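Local coordinates for protein alanine glyoxylate transaminase (Thermococcus litoralis, PDB 2ZC0) that probably catalyses the pyridoxal-phosphate-dependent transfer of an amino group from alanine to glyoxylate, like other aminotransferases of its family, at residues L80-A85 with P98-I103. Residues are numbered along the deposited sequence; the frame is centred on the assembly and turned at random.
Sequences LREELA and PENIVI
Arg-81 leaves the helix beside Pro-98 and runs along the turn that leads into strand 101-104. Arg-81 CB lies 3.5 Å from Pro-98 O, and Arg-81 CG has both carbonyl oxygens on one side of it, 3.6 Å from Ile-101 O and little farther from that of Pro-98. With CG anti to the carbonyl carbon (chi1 -82°) and the chain bent at the next two torsions, CD passes the same two oxygens and brings Arg-81 NE to Pro-98 O, a weak though fairly straight hydrogen bond of 3.5 Å lying near the guanidinium plane. At the tip, Arg-81 NH1 forms a long salt bridge of 3.6 Å to Glu-99 OE1, the carboxylate standing almost perpendicular to the guanidinium. NH2 turns to another anchor, the carbonyl of Gly-76. Were this arginine an alanine, Glu-99 would probably lose this cationic mate, and the carbonyls of Pro-98 and Gly-76 their guanidinium donors. One helical turn on, Ala-85 CB meets Pro-98 CG at 3.8 Å, and Ile-101 CD1 reaches Leu-84 CB at 4.0 Å. Farther along the strand, the methyls Leu-84 CD1 and Ile-103 CD1 press together at 3.4 Å, tighter than usual for carbons. Trp-257 of strand 256-259 also touches Leu-84 and Ile-101. Helix 78-91 thus packs against the outermost strand of the mixed sheet within this chain, part of the large domain of a fold-type I pyridoxal-phosphate aminotransferase.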
loop_
_atom_site.group_PDB
_atom_site.type_symbol
_atom_site.label_atom_id
_atom_site.label_comp_id
_atom_site.label_asym_id
_atom_site.label_seq_id
_atom_site.Cartn_x
_atom_site.Cartn_y
_atom_site.Cartn_z
ATOM N N LEU A 80 -3.248 -16.969 -32.534
ATOM C CA LEU A 80 -3.044 -17.830 -31.367
ATOM C C LEU A 80 -4.275 -17.815 -30.458
ATOM O O LEU A 80 -4.728 -18.858 -29.989
ATOM C CB LEU A 80 -1.823 -17.366 -30.563
ATOM C CG LEU A 80 -0.901 -18.451 -29.985
ATOM C CD1 LEU A 80 0.076 -17.829 -29.013
ATOM C CD2 LEU A 80 -1.713 -19.530 -29.299
ATOM N N ARG A 81 -4.808 -16.627 -30.202
ATOM C CA ARG A 81 -5.981 -16.505 -29.357
ATOM C C ARG A 81 -7.146 -17.295 -29.961
ATOM O O ARG A 81 -7.880 -17.973 -29.244
ATOM C CB ARG A 81 -6.353 -15.024 -29.173
ATOM C CG ARG A 81 -5.542 -14.289 -28.080
ATOM C CD ARG A 81 -5.236 -12.846 -28.487
ATOM N NE ARG A 81 -6.415 -12.194 -29.052
ATOM C CZ ARG A 81 -6.376 -11.138 -29.854
ATOM N NH1 ARG A 81 -7.504 -10.622 -30.312
ATOM N NH2 ARG A 81 -5.216 -10.602 -30.206
ATOM N N GLU A 82 -7.303 -17.224 -31.280
ATOM C CA GLU A 82 -8.377 -17.959 -31.943
ATOM C C GLU A 82 -8.129 -19.466 -31.860
ATOM O O GLU A 82 -9.037 -20.232 -31.538
ATOM C CB GLU A 82 -8.511 -17.510 -33.405
ATOM C CG GLU A 82 -9.076 -16.103 -33.548
ATOM C CD GLU A 82 -8.943 -15.536 -34.953
ATOM O OE1 GLU A 82 -9.494 -14.440 -35.205
ATOM O OE2 GLU A 82 -8.283 -16.176 -35.803
ATOM N N GLU A 83 -6.902 -19.897 -32.128
ATOM C CA GLU A 83 -6.590 -21.320 -32.055
ATOM C C GLU A 83 -6.770 -21.877 -30.645
ATOM O O GLU A 83 -7.264 -22.991 -30.481
ATOM C CB GLU A 83 -5.168 -21.589 -32.553
ATOM C CG GLU A 83 -5.073 -21.665 -34.069
ATOM C CD GLU A 83 -5.819 -22.866 -34.641
ATOM O OE1 GLU A 83 -6.371 -22.746 -35.760
ATOM O OE2 GLU A 83 -5.847 -23.932 -33.977
ATOM N N LEU A 84 -6.379 -21.102 -29.634
ATOM C CA LEU A 84 -6.519 -21.528 -28.243
ATOM C C LEU A 84 -7.981 -21.648 -27.866
ATOM O O LEU A 84 -8.369 -22.527 -27.093
ATOM C CB LEU A 84 -5.841 -20.533 -27.305
ATOM C CG LEU A 84 -4.324 -20.655 -27.242
ATOM C CD1 LEU A 84 -3.732 -19.514 -26.432
ATOM C CD2 LEU A 84 -3.978 -22.014 -26.616
ATOM N N ALA A 85 -8.791 -20.749 -28.409
ATOM C CA ALA A 85 -10.216 -20.767 -28.129
ATOM C C ALA A 85 -10.823 -22.072 -28.656
ATOM O O ALA A 85 -11.635 -22.696 -27.981
ATOM C CB ALA A 85 -10.883 -19.570 -28.778
ATOM N N PRO A 98 -12.141 -15.533 -28.286
ATOM C CA PRO A 98 -10.709 -15.252 -28.436
ATOM C C PRO A 98 -10.331 -13.906 -27.829
ATOM O O PRO A 98 -9.164 -13.657 -27.516
ATOM C CB PRO A 98 -10.512 -15.272 -29.951
ATOM C CG PRO A 98 -11.545 -16.253 -30.413
ATOM C CD PRO A 98 -12.755 -15.839 -29.590
ATOM N N GLU A 99 -11.329 -13.041 -27.680
ATOM C CA GLU A 99 -11.136 -11.711 -27.119
ATOM C C GLU A 99 -10.908 -11.734 -25.609
ATOM O O GLU A 99 -10.345 -10.792 -25.056
ATOM C CB GLU A 99 -12.354 -10.825 -27.435
ATOM C CG GLU A 99 -12.603 -10.606 -28.924
ATOM C CD GLU A 99 -11.357 -10.122 -29.655
ATOM O OE1 GLU A 99 -11.059 -10.679 -30.737
ATOM O OE2 GLU A 99 -10.682 -9.195 -29.155
ATOM N N ASN A 100 -11.342 -12.804 -24.945
ATOM C CA ASN A 100 -11.185 -12.917 -23.497
ATOM C C ASN A 100 -9.957 -13.738 -23.110
ATOM O O ASN A 100 -9.829 -14.192 -21.972
ATOM C CB ASN A 100 -12.445 -13.526 -22.885
ATOM C CG ASN A 100 -13.655 -12.607 -22.994
ATOM O OD1 ASN A 100 -13.977 -11.873 -22.068
ATOM N ND2 ASN A 100 -14.324 -12.645 -24.130
ATOM N N ILE A 101 -9.054 -13.924 -24.064
ATOM C CA ILE A 101 -7.843 -14.682 -23.807
ATOM C C ILE A 101 -6.654 -13.736 -23.858
ATOM O O ILE A 101 -6.494 -12.992 -24.815
ATOM C CB ILE A 101 -7.652 -15.821 -24.852
ATOM C CG1 ILE A 101 -8.705 -16.916 -24.632
ATOM C CG2 ILE A 101 -6.243 -16.387 -24.765
ATOM C CD1 ILE A 101 -8.588 -18.099 -25.609
ATOM N N VAL A 102 -5.847 -13.750 -22.804
ATOM C CA VAL A 102 -4.658 -12.907 -22.721
ATOM C C VAL A 102 -3.449 -13.836 -22.569
ATOM O O VAL A 102 -3.340 -14.550 -21.570
ATOM C CB VAL A 102 -4.713 -11.952 -21.489
ATOM C CG1 VAL A 102 -3.486 -11.047 -21.471
ATOM C CG2 VAL A 102 -5.991 -11.126 -21.525
ATOM N N ILE A 103 -2.573 -13.820 -23.579
ATOM C CA ILE A 103 -1.355 -14.629 -23.616
ATOM C C ILE A 103 -0.324 -13.987 -22.704
ATOM O O ILE A 103 0.172 -12.884 -22.974
ATOM C CB ILE A 103 -0.728 -14.703 -25.033
ATOM C CG1 ILE A 103 -1.762 -15.200 -26.045
ATOM C CG2 ILE A 103 0.485 -15.633 -25.028
ATOM C CD1 ILE A 103 -2.477 -16.443 -25.618
#